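Local coordinates for protein oxalate--CoA ligase (Arabidopsis thaliana, PDB 5IE3) that belongs to the ANL superfamily of AMP-binding enzymes and binds adenosine monophosphate and oxalic acid, at residues K192-V197 and A317-S322. Numbering follows the deposited sequence.
With OXD (oxalic acid), chain D.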
loop_
_atom_site.group_PDB
_atom_site.type_symbol
_atom_site.label_atom_id
_atom_site.label_comp_id
_atom_site.label_asym_id
_atom_site.label_seq_id
_atom_site.Cartn_x
_atom_site.Cartn_y
_atom_site.Cartn_z
ATOM N N LYS A 192 -15.191 -0.851 2.394
ATOM C CA LYS A 192 -16.328 0.047 2.205
ATOM C C LYS A 192 -15.884 1.491 1.942
ATOM O O LYS A 192 -16.447 2.143 1.084
ATOM C CB LYS A 192 -17.261 0.015 3.425
ATOM C CG LYS A 192 -18.143 -1.239 3.400
ATOM C CD LYS A 192 -19.100 -1.341 4.574
ATOM C CE LYS A 192 -18.367 -1.470 5.919
ATOM N NZ LYS A 192 -19.349 -1.762 7.009
ATOM N N ASN A 193 -14.899 1.975 2.693
ATOM C CA ASN A 193 -14.408 3.347 2.506
ATOM C C ASN A 193 -13.838 3.578 1.099
ATOM O O ASN A 193 -14.118 4.585 0.448
ATOM C CB ASN A 193 -13.330 3.666 3.523
ATOM C CG ASN A 193 -13.863 3.684 4.962
ATOM O OD1 ASN A 193 -15.067 3.862 5.205
ATOM N ND2 ASN A 193 -12.973 3.477 5.906
ATOM N N ILE A 194 -13.014 2.629 0.680
ATOM C CA ILE A 194 -12.323 2.720 -0.608
ATOM C C ILE A 194 -13.334 2.634 -1.735
ATOM O O ILE A 194 -13.332 3.473 -2.650
ATOM C CB ILE A 194 -11.226 1.609 -0.757
ATOM C CG1 ILE A 194 -10.107 1.830 0.272
ATOM C CG2 ILE A 194 -10.645 1.615 -2.185
ATOM C CD1 ILE A 194 -9.154 0.602 0.534
ATOM N N LYS A 195 -14.236 1.660 -1.652
ATOM C CA LYS A 195 -15.347 1.573 -2.623
ATOM C C LYS A 195 -16.159 2.858 -2.708
ATOM O O LYS A 195 -16.540 3.313 -3.811
ATOM C CB LYS A 195 -16.334 0.452 -2.232
ATOM C CG LYS A 195 -15.961 -0.901 -2.667
ATOM C CD LYS A 195 -16.885 -1.930 -2.020
ATOM C CE LYS A 195 -18.336 -1.585 -2.209
ATOM N NZ LYS A 195 -19.062 -1.767 -0.908
ATOM N N ALA A 196 -16.477 3.418 -1.540
ATOM C CA ALA A 196 -17.316 4.605 -1.505
ATOM C C ALA A 196 -16.649 5.819 -2.137
ATOM O O ALA A 196 -17.264 6.516 -2.975
ATOM C CB ALA A 196 -17.732 4.946 -0.037
ATOM N N VAL A 197 -15.426 6.124 -1.715
ATOM C CA VAL A 197 -14.848 7.394 -2.167
ATOM C C VAL A 197 -14.536 7.332 -3.694
ATOM O O VAL A 197 -14.621 8.351 -4.384
ATOM C CB VAL A 197 -13.583 7.775 -1.337
ATOM C CG1 VAL A 197 -12.456 6.789 -1.559
ATOM C CG2 VAL A 197 -13.122 9.228 -1.650
ATOM N N ALA A 317 -4.146 1.907 9.796
ATOM C CA ALA A 317 -5.500 2.324 9.408
ATOM C C ALA A 317 -6.146 1.350 8.418
ATOM O O ALA A 317 -7.180 1.663 7.785
ATOM C CB ALA A 317 -5.438 3.736 8.797
ATOM N N THR A 318 -5.519 0.183 8.275
ATOM C CA THR A 318 -5.910 -0.784 7.252
ATOM C C THR A 318 -5.946 -0.049 5.892
ATOM O O THR A 318 -6.946 -0.082 5.169
ATOM C CB THR A 318 -7.270 -1.459 7.634
ATOM O OG1 THR A 318 -7.188 -1.906 9.002
ATOM C CG2 THR A 318 -7.566 -2.682 6.735
ATOM N N HIS A 319 -4.850 0.655 5.603
ATOM C CA HIS A 319 -4.667 1.456 4.382
ATOM C C HIS A 319 -5.418 2.816 4.535
ATOM O O HIS A 319 -4.981 3.649 5.335
ATOM C CB HIS A 319 -5.089 0.655 3.115
ATOM C CG HIS A 319 -4.711 1.314 1.819
ATOM N ND1 HIS A 319 -3.433 1.774 1.546
ATOM C CD2 HIS A 319 -5.463 1.626 0.737
ATOM C CE1 HIS A 319 -3.425 2.346 0.352
ATOM N NE2 HIS A 319 -4.645 2.280 -0.153
ATOM N N LEU A 320 -6.516 3.034 3.802
ATOM C CA LEU A 320 -7.023 4.392 3.529
ATOM C C LEU A 320 -7.360 5.231 4.786
ATOM O O LEU A 320 -8.121 4.783 5.672
ATOM C CB LEU A 320 -8.294 4.327 2.651
ATOM C CG LEU A 320 -8.931 5.687 2.313
ATOM C CD1 LEU A 320 -7.986 6.515 1.437
ATOM C CD2 LEU A 320 -10.306 5.482 1.663
ATOM N N MET A 321 -6.795 6.439 4.829
ATOM C CA MET A 321 -7.243 7.442 5.794
ATOM C C MET A 321 -7.974 8.582 5.095
ATOM O O MET A 321 -9.124 8.924 5.456
ATOM C CB MET A 321 -6.046 7.974 6.584
ATOM C CG MET A 321 -5.532 6.934 7.593
ATOM S SD MET A 321 -4.077 7.496 8.489
ATOM C CE MET A 321 -2.817 7.328 7.184
ATOM N N SER A 322 -7.314 9.190 4.101
ATOM C CA SER A 322 -7.959 10.332 3.432
ATOM C C SER A 322 -7.762 10.221 1.922
ATOM O O SER A 322 -6.809 9.583 1.448
ATOM C CB SER A 322 -7.407 11.686 3.946
ATOM O OG SER A 322 -6.052 11.931 3.503
HETATM C C1 OXD D . 0.970 2.485 3.146
HETATM C C2 OXD D . -0.339 2.550 2.477
HETATM O O3 OXD D . 1.033 1.702 4.150
HETATM O O4 OXD D . -1.260 2.094 3.206
HETATM O O5 OXD D . 1.892 3.200 2.691
HETATM O O6 OXD D . -0.475 3.013 1.296
HETATM O O HOH W 1 -10.175 2.833 5.359
#
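Leu320 pushes its side chain against the helix carrying Asn193, Ile194 and Val197, packing a helix against the strand that lines the ligand pocket in the large AMP-binding part of this ANL-family enzyme. Helix 184-198 covers strand 319-323, an inner strand of a mixed sheet; the Ile194 and Leu320 CA atoms lie 6.9 Å apart. The CA-CB bond of Leu320 points toward the helix, and an extended first torsion (chi1 179°) carries its CD2 methyl in among three residues. Leu320 CD2 meets Asn193 CB at 4.0 Å and Val197 CG1 at 4.1 Å, and also touches Ile194 CG1. Ile194 and Leu320 run past each other in opposite directions, with Ile194 CG1 3.9 Å from Leu320 CB. Beyond that point the extended chain of Ile194 (chi2 163°) carries CD1 to the His319 ring. The two side chains cross at about a right angle, and the methyl comes in at the ring edge, near its plane, with Ile194 CD1 3.8 Å from His319 CD2. His216 stacks on the ring and Arg286 NH1 is hydrogen-bonded to His319 NE2; with both nitrogens engaged, the rotation of the imidazole is well defined. Beside these apolar contacts a water bridges the segments: it accepts from Asn193 ND2 and donates to Leu320 O, a carbonyl that also takes a bond from Gln343 NE2. On the pocket side, His319 ND1 donates to O4 of the oxalic acid at 2.8 Å, with a nearly straight N-H...O angle of 162°.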